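Local coordinates for protein ammonium transporter (Kuenenia stuttgartiensis, PDB 6EU6) that probably binds ammonium as the Amt-family membrane module of a sensor histidine kinase, passing information about its availability across the membrane, at residues A[53-58]-A[128-133]; A[65-70]-A[136-141]; A[85-90]-A[147-151]. Numbering follows the deposited sequence.

Contacts 1 and 2 join the same two membrane helices, 40-67 and 121-144, at successive levels; contact 3 takes over where the chain has left them, pairing two loops. Contact 1 is buried and mainly apolar, with methyl-to-backbone packing and the hydroxyls of Ser54 and Thr128 bonded outside the pair. Contact 2, also buried, lies near the helix ends, where the backbones come closer and His141 adds hydrogen bonds. Contact 3 is farther from the chain's centre and partly exposed: an aromatic ring is covered by a loop. Contacts 1 and 2 follow one another along helix 121-144, with a probable hydrogen bond from Tyr136 N to Ile131 O; Ser149 OG, bonded to Phe67 O, joins contacts 2 and 3.

Contact 1: residues A[53-58]-A[128-133]; sequences ISSLVF and TAFIVA
Two transmembrane helices of the all-helical Amt fold pack side by side here. Both segments are helical throughout, the first inside helix 40-67 and the second inside helix 121-144, with a wider pi-type turn at 131-133. Their local axes run in the same general sense at a signed crossing angle of -38° and approach to 8.9 Å. The register pairs Ile53 with Ala129 (CA-CA 6.4 Å), Val57 with Ala133 (CA-CA 6.1 Å) and Phe58 with Val132 (CA-CA 6.1 Å). On another side of helix 40-67, Ser55 bonds to Asn243 of a second subunit, so this helix also faces the oligomer interface.

Thr128 begins the interface: its CG2 lies 3.9 Å from Ile53 CG2 and 4.1 Å from Ser54 N, while its hydroxyl turns back to Asn124 O in its own helix. Ala129 is small enough for Ile53 CG2 to come within 4.2 Å of its CB, and its carbonyl O receives Val57 CG1 at 3.8 Å. Val132 (chi1 t) then directs its CB at the partner helix, its CG1 standing 3.7 Å from Ser54 O and 3.8 Å from Phe58 CB. Ser54 OG itself bonds to Ser105 OG of helix 93-114. Ala133 completes the interface: its CB lies 3.6 Å from Val57 CG1 (chi1 t), a methyl that is also 3.7 Å from Val132 CG1.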
ATOM      1  N   ILE A  53      18.319 -10.244  -4.110  1.00 28.59           N
ATOM      2  CA  ILE A  53      19.170 -10.829  -5.158  1.00 31.83           C
ATOM      3  C   ILE A  53      18.945 -10.166  -6.506  1.00 29.21           C
ATOM      4  O   ILE A  53      19.902  -9.745  -7.181  1.00 26.98           O
ATOM      5  CB  ILE A  53      18.961 -12.335  -5.290  1.00 32.39           C
ATOM      6  CG1 ILE A  53      19.232 -13.109  -3.988  1.00 38.34           C
ATOM      7  CG2 ILE A  53      19.878 -12.933  -6.366  1.00 35.41           C
ATOM      8  CD1 ILE A  53      20.587 -12.849  -3.360  1.00 41.02           C
ATOM      9  N   SER A  54      17.678 -10.000  -6.872  1.00 26.77           N
ATOM     10  CA  SER A  54      17.321  -9.438  -8.153  1.00 24.84           C
ATOM     11  C   SER A  54      17.815  -8.004  -8.236  1.00 27.48           C
ATOM     12  O   SER A  54      18.322  -7.568  -9.255  1.00 27.53           O
ATOM     13  CB  SER A  54      15.817  -9.644  -8.433  1.00 26.85           C
ATOM     14  OG  SER A  54      14.987  -8.896  -7.574  1.00 31.07           O
ATOM     15  N   SER A  55      17.732  -7.257  -7.126  1.00 28.58           N
ATOM     16  CA  SER A  55      18.182  -5.860  -7.138  1.00 27.23           C
ATOM     17  C   SER A  55      19.678  -5.822  -7.419  1.00 27.27           C
ATOM     18  O   SER A  55      20.136  -5.023  -8.199  1.00 28.23           O
ATOM     19  CB  SER A  55      17.961  -5.187  -5.791  1.00 30.93           C
ATOM     20  OG  SER A  55      16.577  -4.977  -5.466  1.00 30.22           O
ATOM     21  N   LEU A  56      20.443  -6.606  -6.713  1.00 26.26           N
ATOM     22  CA  LEU A  56      21.896  -6.503  -6.862  1.00 30.02           C
ATOM     23  C   LEU A  56      22.393  -7.069  -8.215  1.00 28.75           C
ATOM     24  O   LEU A  56      23.277  -6.506  -8.845  1.00 27.89           O
ATOM     25  CB  LEU A  56      22.629  -7.217  -5.731  1.00 33.44           C
ATOM     26  CG  LEU A  56      22.497  -6.608  -4.335  1.00 41.00           C
ATOM     27  CD1 LEU A  56      23.306  -7.452  -3.382  1.00 40.58           C
ATOM     28  CD2 LEU A  56      23.029  -5.230  -4.326  1.00 45.94           C
ATOM     29  N   VAL A  57      21.800  -8.158  -8.667  1.00 27.59           N
ATOM     30  CA  VAL A  57      22.240  -8.775  -9.933  1.00 29.62           C
ATOM     31  C   VAL A  57      21.861  -7.862 -11.083  1.00 28.50           C
ATOM     32  O   VAL A  57      22.610  -7.682 -12.044  1.00 27.73           O
ATOM     33  CB  VAL A  57      21.647 -10.176 -10.062  1.00 27.81           C
ATOM     34  CG1 VAL A  57      21.850 -10.746 -11.489  1.00 29.60           C
ATOM     35  CG2 VAL A  57      22.224 -11.070  -9.010  1.00 29.47           C
ATOM     36  N   PHE A  58      20.695  -7.227 -10.996  1.00 26.96           N
ATOM     37  CA  PHE A  58      20.256  -6.390 -12.077  1.00 25.84           C
ATOM     38  C   PHE A  58      21.059  -5.091 -12.082  1.00 29.74           C
ATOM     39  O   PHE A  58      21.406  -4.599 -13.169  1.00 27.42           O
ATOM     40  CB  PHE A  58      18.767  -6.047 -12.015  1.00 26.30           C
ATOM     41  CG  PHE A  58      18.220  -5.454 -13.297  1.00 26.33           C
ATOM     42  CD1 PHE A  58      18.058  -6.218 -14.410  1.00 29.85           C
ATOM     43  CD2 PHE A  58      17.899  -4.151 -13.379  1.00 29.08           C
ATOM     44  CE1 PHE A  58      17.557  -5.674 -15.583  1.00 28.47           C
ATOM     45  CE2 PHE A  58      17.404  -3.588 -14.545  1.00 29.87           C
ATOM     46  CZ  PHE A  58      17.200  -4.369 -15.641  1.00 26.56           C
ATOM     47  N   THR A 128      16.940 -17.309  -9.186  1.00 30.57           N
ATOM     48  CA  THR A 128      16.813 -15.895  -9.236  1.00 28.31           C
ATOM     49  C   THR A 128      18.002 -15.227  -9.841  1.00 29.08           C
ATOM     50  O   THR A 128      17.903 -14.361 -10.702  1.00 27.73           O
ATOM     51  CB  THR A 128      16.613 -15.285  -7.796  1.00 31.27           C
ATOM     52  OG1 THR A 128      15.479 -15.903  -7.165  1.00 31.67           O
ATOM     53  CG2 THR A 128      16.412 -13.748  -7.884  1.00 32.10           C
ATOM     54  N   ALA A 129      19.172 -15.618  -9.403  1.00 30.17           N
ATOM     55  CA  ALA A 129      20.360 -14.970  -9.925  1.00 30.11           C
ATOM     56  C   ALA A 129      20.494 -15.221 -11.413  1.00 29.13           C
ATOM     57  O   ALA A 129      20.848 -14.305 -12.195  1.00 30.03           O
ATOM     58  CB  ALA A 129      21.582 -15.539  -9.188  1.00 30.31           C
ATOM     59  N   PHE A 130      20.180 -16.459 -11.822  1.00 29.40           N
ATOM     60  CA  PHE A 130      20.337 -16.835 -13.233  1.00 29.43           C
ATOM     61  C   PHE A 130      19.351 -16.115 -14.161  1.00 28.13           C
ATOM     62  O   PHE A 130      19.728 -15.585 -15.218  1.00 27.69           O
ATOM     63  CB  PHE A 130      20.323 -18.335 -13.394  1.00 28.68           C
ATOM     64  CG  PHE A 130      20.628 -18.807 -14.808  1.00 32.14           C
ATOM     65  CD1 PHE A 130      21.952 -18.844 -15.301  1.00 34.42           C
ATOM     66  CD2 PHE A 130      19.609 -19.284 -15.655  1.00 33.88           C
ATOM     67  CE1 PHE A 130      22.206 -19.286 -16.599  1.00 35.11           C
ATOM     68  CE2 PHE A 130      19.905 -19.710 -16.951  1.00 33.23           C
ATOM     69  CZ  PHE A 130      21.198 -19.714 -17.405  1.00 32.66           C
ATOM     70  N   ILE A 131      18.082 -16.035 -13.764  1.00 29.07           N
ATOM     71  CA  ILE A 131      17.117 -15.363 -14.592  1.00 27.12           C
ATOM     72  C   ILE A 131      17.431 -13.893 -14.730  1.00 27.33           C
ATOM     73  O   ILE A 131      17.307 -13.341 -15.836  1.00 26.02           O
ATOM     74  CB  ILE A 131      15.655 -15.683 -14.213  1.00 27.25           C
ATOM     75  CG1 ILE A 131      14.712 -15.174 -15.350  1.00 29.76           C
ATOM     76  CG2 ILE A 131      15.281 -15.033 -12.890  1.00 28.66           C
ATOM     77  CD1 ILE A 131      13.251 -15.412 -15.115  1.00 28.55           C
ATOM     78  N   VAL A 132      17.916 -13.257 -13.648  1.00 27.62           N
ATOM     79  CA  VAL A 132      18.144 -11.857 -13.663  1.00 25.14           C
ATOM     80  C   VAL A 132      19.450 -11.431 -14.411  1.00 30.90           C
ATOM     81  O   VAL A 132      19.523 -10.318 -14.968  1.00 29.51           O
ATOM     82  CB  VAL A 132      18.115 -11.272 -12.243  1.00 28.00           C
ATOM     83  CG1 VAL A 132      18.348  -9.767 -12.288  1.00 29.83           C
ATOM     84  CG2 VAL A 132      16.702 -11.459 -11.591  1.00 27.31           C
ATOM     85  N   ALA A 133      20.457 -12.313 -14.373  1.00 29.67           N
ATOM     86  CA  ALA A 133      21.787 -12.093 -14.995  1.00 31.65           C
ATOM     87  C   ALA A 133      21.818 -12.447 -16.473  1.00 28.79           C
ATOM     88  O   ALA A 133      22.522 -11.791 -17.189  1.00 31.64           O
ATOM     89  CB  ALA A 133      22.881 -12.894 -14.242  1.00 31.71           C
TER

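Contact 2: residues A[65-70]-A[136-141]; sequences FMFGKS and YPIFGH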
ATOM      1  N   PHE A  65      23.351  -5.646 -19.823  1.00 30.25           N
ATOM      2  CA  PHE A  65      23.020  -6.614 -20.858  1.00 31.06           C
ATOM      3  C   PHE A  65      21.753  -6.228 -21.593  1.00 32.56           C
ATOM      4  O   PHE A  65      21.639  -6.453 -22.807  1.00 31.47           O
ATOM      5  CB  PHE A  65      22.823  -8.004 -20.295  1.00 29.70           C
ATOM      6  CG  PHE A  65      24.085  -8.733 -19.924  1.00 32.63           C
ATOM      7  CD1 PHE A  65      25.343  -8.352 -20.379  1.00 35.01           C
ATOM      8  CD2 PHE A  65      24.005  -9.871 -19.141  1.00 34.18           C
ATOM      9  CE1 PHE A  65      26.496  -9.060 -20.021  1.00 34.84           C
ATOM     10  CE2 PHE A  65      25.143 -10.623 -18.835  1.00 41.85           C
ATOM     11  CZ  PHE A  65      26.422 -10.209 -19.267  1.00 35.44           C
ATOM     12  N   MET A  66      20.783  -5.675 -20.866  1.00 31.84           N
ATOM     13  CA  MET A  66      19.469  -5.405 -21.410  1.00 30.28           C
ATOM     14  C   MET A  66      19.423  -4.088 -22.224  1.00 31.63           C
ATOM     15  O   MET A  66      18.831  -4.015 -23.293  1.00 28.77           O
ATOM     16  CB  MET A  66      18.454  -5.288 -20.260  1.00 30.76           C
ATOM     17  CG  MET A  66      17.001  -5.171 -20.755  1.00 29.84           C
ATOM     18  SD  MET A  66      15.900  -5.825 -19.431  1.00 29.53           S
ATOM     19  CE  MET A  66      14.260  -5.466 -20.137  1.00 28.63           C
ATOM     20  N   PHE A  67      20.021  -3.046 -21.678  1.00 29.51           N
ATOM     21  CA  PHE A  67      19.865  -1.705 -22.227  1.00 31.36           C
ATOM     22  C   PHE A  67      21.174  -1.015 -22.683  1.00 32.40           C
ATOM     23  O   PHE A  67      21.095   0.081 -23.275  1.00 32.74           O
ATOM     24  CB  PHE A  67      19.172  -0.795 -21.190  1.00 30.41           C
ATOM     25  CG  PHE A  67      17.729  -1.157 -20.973  1.00 29.87           C
ATOM     26  CD1 PHE A  67      16.760  -0.950 -21.991  1.00 28.02           C
ATOM     27  CD2 PHE A  67      17.330  -1.732 -19.799  1.00 29.38           C
ATOM     28  CE1 PHE A  67      15.430  -1.360 -21.780  1.00 31.80           C
ATOM     29  CE2 PHE A  67      16.008  -2.059 -19.565  1.00 29.63           C
ATOM     30  CZ  PHE A  67      15.070  -1.916 -20.565  1.00 28.94           C
ATOM     31  N   GLY A  68      22.328  -1.616 -22.381  1.00 34.04           N
ATOM     32  CA  GLY A  68      23.588  -1.035 -22.769  1.00 34.67           C
ATOM     33  C   GLY A  68      23.831  -1.151 -24.287  1.00 38.11           C
ATOM     34  O   GLY A  68      22.972  -1.581 -25.074  1.00 31.75           O
ATOM     35  N   LYS A  69      25.028  -0.741 -24.666  1.00 39.28           N
ATOM     36  CA  LYS A  69      25.311  -0.494 -26.034  1.00 40.77           C
ATOM     37  C   LYS A  69      25.229  -1.827 -26.704  1.00 33.82           C
ATOM     38  O   LYS A  69      25.810  -2.825 -26.272  1.00 37.13           O
ATOM     39  CB  LYS A  69      26.656   0.208 -26.145  1.00 50.64           C
ATOM     40  CG  LYS A  69      27.263   0.286 -27.543  1.00 57.94           C
ATOM     41  CD  LYS A  69      28.691   0.824 -27.423  1.00 63.65           C
ATOM     42  CE  LYS A  69      29.499   0.644 -28.687  1.00 74.36           C
ATOM     43  NZ  LYS A  69      29.015   1.490 -29.821  1.00 79.03           N
ATOM     44  N   SER A  70      24.456  -1.865 -27.775  1.00 34.80           N
ATOM     45  CA  SER A  70      24.099  -3.125 -28.393  1.00 33.94           C
ATOM     46  C   SER A  70      25.238  -3.728 -29.226  1.00 41.54           C
ATOM     47  O   SER A  70      25.760  -3.059 -30.093  1.00 43.45           O
ATOM     48  CB  SER A  70      22.897  -2.985 -29.344  1.00 33.33           C
ATOM     49  OG  SER A  70      22.579  -4.281 -29.846  1.00 32.15           O
ATOM     50  N   TYR A 136      16.501 -13.072 -18.465  1.00 29.78           N
ATOM     51  CA  TYR A 136      15.634 -11.868 -18.584  1.00 26.18           C
ATOM     52  C   TYR A 136      16.280 -10.706 -19.345  1.00 26.84           C
ATOM     53  O   TYR A 136      15.665 -10.138 -20.280  1.00 26.18           O
ATOM     54  CB  TYR A 136      15.127 -11.444 -17.168  1.00 26.12           C
ATOM     55  CG  TYR A 136      14.393 -10.182 -17.181  1.00 24.99           C
ATOM     56  CD1 TYR A 136      13.095 -10.133 -17.624  1.00 25.16           C
ATOM     57  CD2 TYR A 136      15.030  -8.993 -16.836  1.00 26.45           C
ATOM     58  CE1 TYR A 136      12.422  -8.935 -17.701  1.00 26.75           C
ATOM     59  CE2 TYR A 136      14.377  -7.753 -16.925  1.00 25.42           C
ATOM     60  CZ  TYR A 136      13.043  -7.732 -17.336  1.00 25.46           C
ATOM     61  OH  TYR A 136      12.335  -6.528 -17.381  1.00 26.69           O
ATOM     62  N   PRO A 137      17.468 -10.272 -18.926  1.00 25.73           N
ATOM     63  CA  PRO A 137      17.973  -9.100 -19.592  1.00 26.37           C
ATOM     64  C   PRO A 137      18.420  -9.320 -21.096  1.00 27.96           C
ATOM     65  O   PRO A 137      18.348  -8.398 -21.879  1.00 28.89           O
ATOM     66  CB  PRO A 137      19.205  -8.704 -18.748  1.00 27.27           C
ATOM     67  CG  PRO A 137      19.683  -9.995 -18.171  1.00 27.58           C
ATOM     68  CD  PRO A 137      18.423 -10.847 -17.966  1.00 28.44           C
ATOM     69  N   ILE A 138      18.826 -10.521 -21.467  1.00 30.43           N
ATOM     70  CA  ILE A 138      19.191 -10.758 -22.881  1.00 29.27           C
ATOM     71  C   ILE A 138      17.954 -10.773 -23.783  1.00 29.51           C
ATOM     72  O   ILE A 138      17.903 -10.044 -24.764  1.00 30.78           O
ATOM     73  CB  ILE A 138      20.031 -12.048 -23.034  1.00 29.99           C
ATOM     74  CG1 ILE A 138      21.393 -11.810 -22.405  1.00 28.98           C
ATOM     75  CG2 ILE A 138      20.171 -12.414 -24.517  1.00 32.63           C
ATOM     76  CD1 ILE A 138      22.211 -13.065 -22.124  1.00 32.40           C
ATOM     77  N   PHE A 139      16.921 -11.522 -23.408  1.00 29.47           N
ATOM     78  CA  PHE A 139      15.613 -11.344 -24.091  1.00 28.50           C
ATOM     79  C   PHE A 139      15.111  -9.919 -24.056  1.00 31.75           C
ATOM     80  O   PHE A 139      14.598  -9.410 -25.041  1.00 28.34           O
ATOM     81  CB  PHE A 139      14.515 -12.319 -23.609  1.00 29.07           C
ATOM     82  CG  PHE A 139      13.273 -12.270 -24.451  1.00 29.74           C
ATOM     83  CD1 PHE A 139      12.261 -11.328 -24.188  1.00 30.45           C
ATOM     84  CD2 PHE A 139      13.120 -13.092 -25.565  1.00 31.45           C
ATOM     85  CE1 PHE A 139      11.120 -11.244 -25.015  1.00 30.00           C
ATOM     86  CE2 PHE A 139      11.976 -12.995 -26.408  1.00 27.68           C
ATOM     87  CZ  PHE A 139      10.977 -12.083 -26.107  1.00 31.26           C
ATOM     88  N   GLY A 140      15.329  -9.237 -22.950  1.00 29.30           N
ATOM     89  CA  GLY A 140      14.899  -7.869 -22.848  1.00 30.53           C
ATOM     90  C   GLY A 140      15.606  -6.983 -23.860  1.00 28.78           C
ATOM     91  O   GLY A 140      15.033  -6.022 -24.344  1.00 26.23           O
ATOM     92  N   HIS A 141      16.880  -7.267 -24.080  1.00 29.54           N
ATOM     93  CA  HIS A 141      17.646  -6.521 -25.103  1.00 32.46           C
ATOM     94  C   HIS A 141      16.995  -6.746 -26.489  1.00 28.42           C
ATOM     95  O   HIS A 141      16.743  -5.797 -27.239  1.00 31.10           O
ATOM     96  CB  HIS A 141      19.087  -6.955 -25.134  1.00 35.67           C
ATOM     97  CG  HIS A 141      19.930  -6.099 -26.011  1.00 35.85           C
ATOM     98  ND1 HIS A 141      20.380  -4.859 -25.613  1.00 32.63           N
ATOM     99  CD2 HIS A 141      20.373  -6.278 -27.287  1.00 35.27           C
ATOM    100  CE1 HIS A 141      21.102  -4.323 -26.585  1.00 36.34           C
ATOM    101  NE2 HIS A 141      21.117  -5.166 -27.606  1.00 34.02           N
TER
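Residues 65-67 are the last turn of helix 40-67; at Gly68 the backbone leaves helical angles and runs on extended through Lys69 to Ser70. Opposite, 136-141 is helical but kinked, because the nitrogen of Pro137 has no hydrogen to give to the preceding turn. The main chains come unusually close, with Met66 CA and His141 CA 4.3 Å apart. Two CA-H...O contacts fit this closeness: Met66 CA to Pro137 O at 3.2 Å, and His141 CA to Met66 O at 3.3 Å. This is tight packing of two transmembrane helices of the Amt fold, near the ends of both.

Met66 is the knob. Its extended side chain sits among Tyr136, Pro137, Gly140 and His141, with CE 3.7 Å from Gly140 CA. Glycine matters at that position, since an ideal CB there would lie 2.4 Å from Met66 CE. The sulfur makes an oblique Met-aromatic contact with Tyr136, SD to CE2 3.5 Å. Phe65 packs its CB against Pro137 CB at 4.0 Å.

His141 ties the helix end to the chain that follows it. Its ND1 donates to Met66 O (2.9 Å), a carbonyl in the final helical turn, and at the far edge of the ring NE2 shares a 2.8 Å hydrogen bond with Ser70 OG. One imidazole thus bridges the bend at Gly68.

Around this site, Tyr136 packs on helix 93-114, Phe139 lies against helices 167-185 and 353-385, and Phe65 bonds through its backbone to Gly76 of strand 75-76, the partner of short strand 70-71.

Contact 3: residues A[85-90]-A[147-151]; sequences LALHPN and LFSPD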
ATOM      1  N   LEU A  85      25.570   6.268 -16.088  1.00 48.24           N
ATOM      2  CA  LEU A  85      24.141   6.429 -16.368  1.00 49.76           C
ATOM      3  C   LEU A  85      23.808   7.897 -16.616  1.00 49.28           C
ATOM      4  O   LEU A  85      23.288   8.234 -17.661  1.00 51.78           O
ATOM      5  CB  LEU A  85      23.295   5.875 -15.208  1.00 46.57           C
ATOM      6  CG  LEU A  85      21.842   5.624 -15.527  1.00 47.72           C
ATOM      7  CD1 LEU A  85      21.705   4.480 -16.517  1.00 50.71           C
ATOM      8  CD2 LEU A  85      21.136   5.258 -14.244  1.00 47.68           C
ATOM      9  N   ALA A  86      24.143   8.744 -15.656  1.00 55.22           N
ATOM     10  CA  ALA A  86      24.021  10.215 -15.733  1.00 64.90           C
ATOM     11  C   ALA A  86      24.587  10.935 -16.999  1.00 66.58           C
ATOM     12  O   ALA A  86      24.197  12.056 -17.284  1.00 79.96           O
ATOM     13  CB  ALA A  86      24.673  10.826 -14.481  1.00 59.79           C
ATOM     14  N   LEU A  87      25.515  10.331 -17.716  1.00 60.32           N
ATOM     15  CA  LEU A  87      26.027  10.931 -18.945  1.00 66.07           C
ATOM     16  C   LEU A  87      25.138  10.656 -20.154  1.00 72.73           C
ATOM     17  O   LEU A  87      25.221  11.342 -21.161  1.00 78.62           O
ATOM     18  CB  LEU A  87      27.406  10.400 -19.256  1.00 66.03           C
ATOM     19  CG  LEU A  87      28.574  11.155 -18.639  1.00 69.42           C
ATOM     20  CD1 LEU A  87      28.259  11.878 -17.336  1.00 61.60           C
ATOM     21  CD2 LEU A  87      29.689  10.135 -18.478  1.00 70.39           C
ATOM     22  N   HIS A  88      24.325   9.633 -20.073  1.00 69.81           N
ATOM     23  CA  HIS A  88      23.466   9.366 -21.177  1.00 65.80           C
ATOM     24  C   HIS A  88      22.532  10.515 -21.289  1.00 56.69           C
ATOM     25  O   HIS A  88      22.123  11.065 -20.314  1.00 61.85           O
ATOM     26  CB  HIS A  88      22.733   8.050 -20.964  1.00 70.35           C
ATOM     27  CG  HIS A  88      23.550   6.879 -21.370  1.00 70.41           C
ATOM     28  ND1 HIS A  88      23.206   6.064 -22.416  1.00 77.33           N
ATOM     29  CD2 HIS A  88      24.748   6.445 -20.930  1.00 73.06           C
ATOM     30  CE1 HIS A  88      24.151   5.161 -22.592  1.00 84.40           C
ATOM     31  NE2 HIS A  88      25.094   5.367 -21.699  1.00 82.31           N
ATOM     32  N   PRO A  89      22.165  10.858 -22.512  1.00 68.25           N
ATOM     33  CA  PRO A  89      21.249  11.924 -22.880  1.00 66.08           C
ATOM     34  C   PRO A  89      19.818  11.486 -22.667  1.00 68.34           C
ATOM     35  O   PRO A  89      18.965  12.332 -22.699  1.00 70.21           O
ATOM     36  CB  PRO A  89      21.506  12.081 -24.353  1.00 72.24           C
ATOM     37  CG  PRO A  89      21.822  10.705 -24.802  1.00 69.30           C
ATOM     38  CD  PRO A  89      22.606  10.098 -23.688  1.00 69.22           C
ATOM     39  N   ASN A  90      19.574  10.180 -22.521  1.00 76.92           N
ATOM     40  CA  ASN A  90      18.262   9.679 -22.217  1.00 69.56           C
ATOM     41  C   ASN A  90      17.927  10.360 -20.944  1.00 65.43           C
ATOM     42  O   ASN A  90      18.551  10.199 -19.910  1.00 63.68           O
ATOM     43  CB  ASN A  90      18.210   8.216 -21.942  1.00 62.79           C
ATOM     44  CG  ASN A  90      16.848   7.811 -21.457  1.00 71.54           C
ATOM     45  OD1 ASN A  90      16.451   8.147 -20.354  1.00 76.30           O
ATOM     46  ND2 ASN A  90      16.103   7.144 -22.302  1.00 68.94           N
ATOM     47  N   LEU A 147      15.510   1.093 -26.186  1.00 39.78           N
ATOM     48  CA  LEU A 147      14.703   2.076 -25.398  1.00 42.36           C
ATOM     49  C   LEU A 147      15.563   3.129 -24.696  1.00 41.58           C
ATOM     50  O   LEU A 147      15.120   4.219 -24.449  1.00 41.83           O
ATOM     51  CB  LEU A 147      13.898   1.333 -24.319  1.00 40.97           C
ATOM     52  CG  LEU A 147      12.694   1.914 -23.588  1.00 43.33           C
ATOM     53  CD1 LEU A 147      11.555   2.178 -24.549  1.00 50.78           C
ATOM     54  CD2 LEU A 147      12.282   0.859 -22.543  1.00 45.73           C
ATOM     55  N   PHE A 148      16.761   2.772 -24.278  1.00 40.46           N
ATOM     56  CA  PHE A 148      17.536   3.685 -23.430  1.00 37.71           C
ATOM     57  C   PHE A 148      18.752   4.287 -24.176  1.00 41.76           C
ATOM     58  O   PHE A 148      18.948   5.512 -24.121  1.00 47.66           O
ATOM     59  CB  PHE A 148      18.041   2.945 -22.170  1.00 34.03           C
ATOM     60  CG  PHE A 148      18.668   3.842 -21.168  1.00 33.74           C
ATOM     61  CD1 PHE A 148      17.891   4.740 -20.422  1.00 35.47           C
ATOM     62  CD2 PHE A 148      20.037   3.865 -21.015  1.00 36.85           C
ATOM     63  CE1 PHE A 148      18.498   5.581 -19.490  1.00 40.16           C
ATOM     64  CE2 PHE A 148      20.649   4.707 -20.081  1.00 42.49           C
ATOM     65  CZ  PHE A 148      19.872   5.558 -19.312  1.00 41.31           C
ATOM     66  N   SER A 149      19.573   3.428 -24.787  1.00 41.29           N
ATOM     67  CA  SER A 149      20.887   3.796 -25.363  1.00 41.67           C
ATOM     68  C   SER A 149      20.585   4.347 -26.755  1.00 48.85           C
ATOM     69  O   SER A 149      19.686   3.832 -27.467  1.00 49.25           O
ATOM     70  CB  SER A 149      21.844   2.598 -25.446  1.00 44.39           C
ATOM     71  OG  SER A 149      22.471   2.328 -24.198  1.00 37.30           O
ATOM     72  N   PRO A 150      21.330   5.401 -27.160  1.00 59.50           N
ATOM     73  CA  PRO A 150      21.031   6.125 -28.434  1.00 60.33           C
ATOM     74  C   PRO A 150      21.247   5.263 -29.684  1.00 52.89           C
ATOM     75  O   PRO A 150      22.177   4.481 -29.714  1.00 45.54           O
ATOM     76  CB  PRO A 150      22.020   7.297 -28.412  1.00 59.98           C
ATOM     77  CG  PRO A 150      23.164   6.807 -27.593  1.00 58.37           C
ATOM     78  CD  PRO A 150      22.583   5.880 -26.541  1.00 56.46           C
ATOM     79  N   ASP A 151      20.341   5.342 -30.655  1.00 52.77           N
ATOM     80  CA  ASP A 151      20.596   4.827 -32.007  1.00 54.93           C
ATOM     81  C   ASP A 151      20.865   3.354 -32.104  1.00 50.23           C
ATOM     82  O   ASP A 151      21.843   2.983 -32.749  1.00 46.41           O
ATOM     83  CB  ASP A 151      21.801   5.548 -32.634  1.00 64.64           C
ATOM     84  CG  ASP A 151      21.679   7.060 -32.584  1.00 75.78           C
ATOM     85  OD1 ASP A 151      20.627   7.566 -33.040  1.00 91.61           O
ATOM     86  OD2 ASP A 151      22.634   7.732 -32.098  1.00 93.64           O
TER
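Leu85 opens a short 3-10 turn, 85-87, closed by the hydrogen bond from His88 N to Leu85 O (3.0 Å). Although its CA-to-CB bond points sideways, the end of the leucine swings back to the other loop and CD1 meets Phe148 CZ at 3.5 Å. Beyond the 3-10 turn the chain becomes extended at His88.

The histidine ring then comes alongside Phe148 with the planes at 22° and the centroids 5.3 Å apart, so the two rings are close to parallel but slid apart with little overlap. His88 ND1 lies 3.7 Å from Phe148 CE2 and 4.2 Å from Pro150 CD, and this buried nitrogen has no polar partner in the model. His88 CE1 is 3.7 Å from Ser149 OG, a hydroxyl that is instead bonded to Phe67 O at the end of helix 40-67.

Asn90 places its CB over one face of the Phe148 ring, 4.0 Å from the centroid and 28° off the normal, a CH-pi contact. Its OD1 is 3.4 Å from Phe148 CE1 but makes its hydrogen bond to Leu92 N, capping the turn that leads into helix 93-114.

Phe148, which also stacks with Phe96 of that helix, is therefore the apolar centre of the contact. The result is loop-to-loop packing over the ends of transmembrane helices, probably on the extracytoplasmic side given the usual Amt topology, with an Asx turn at Asn90 on the approach to helix 93-114.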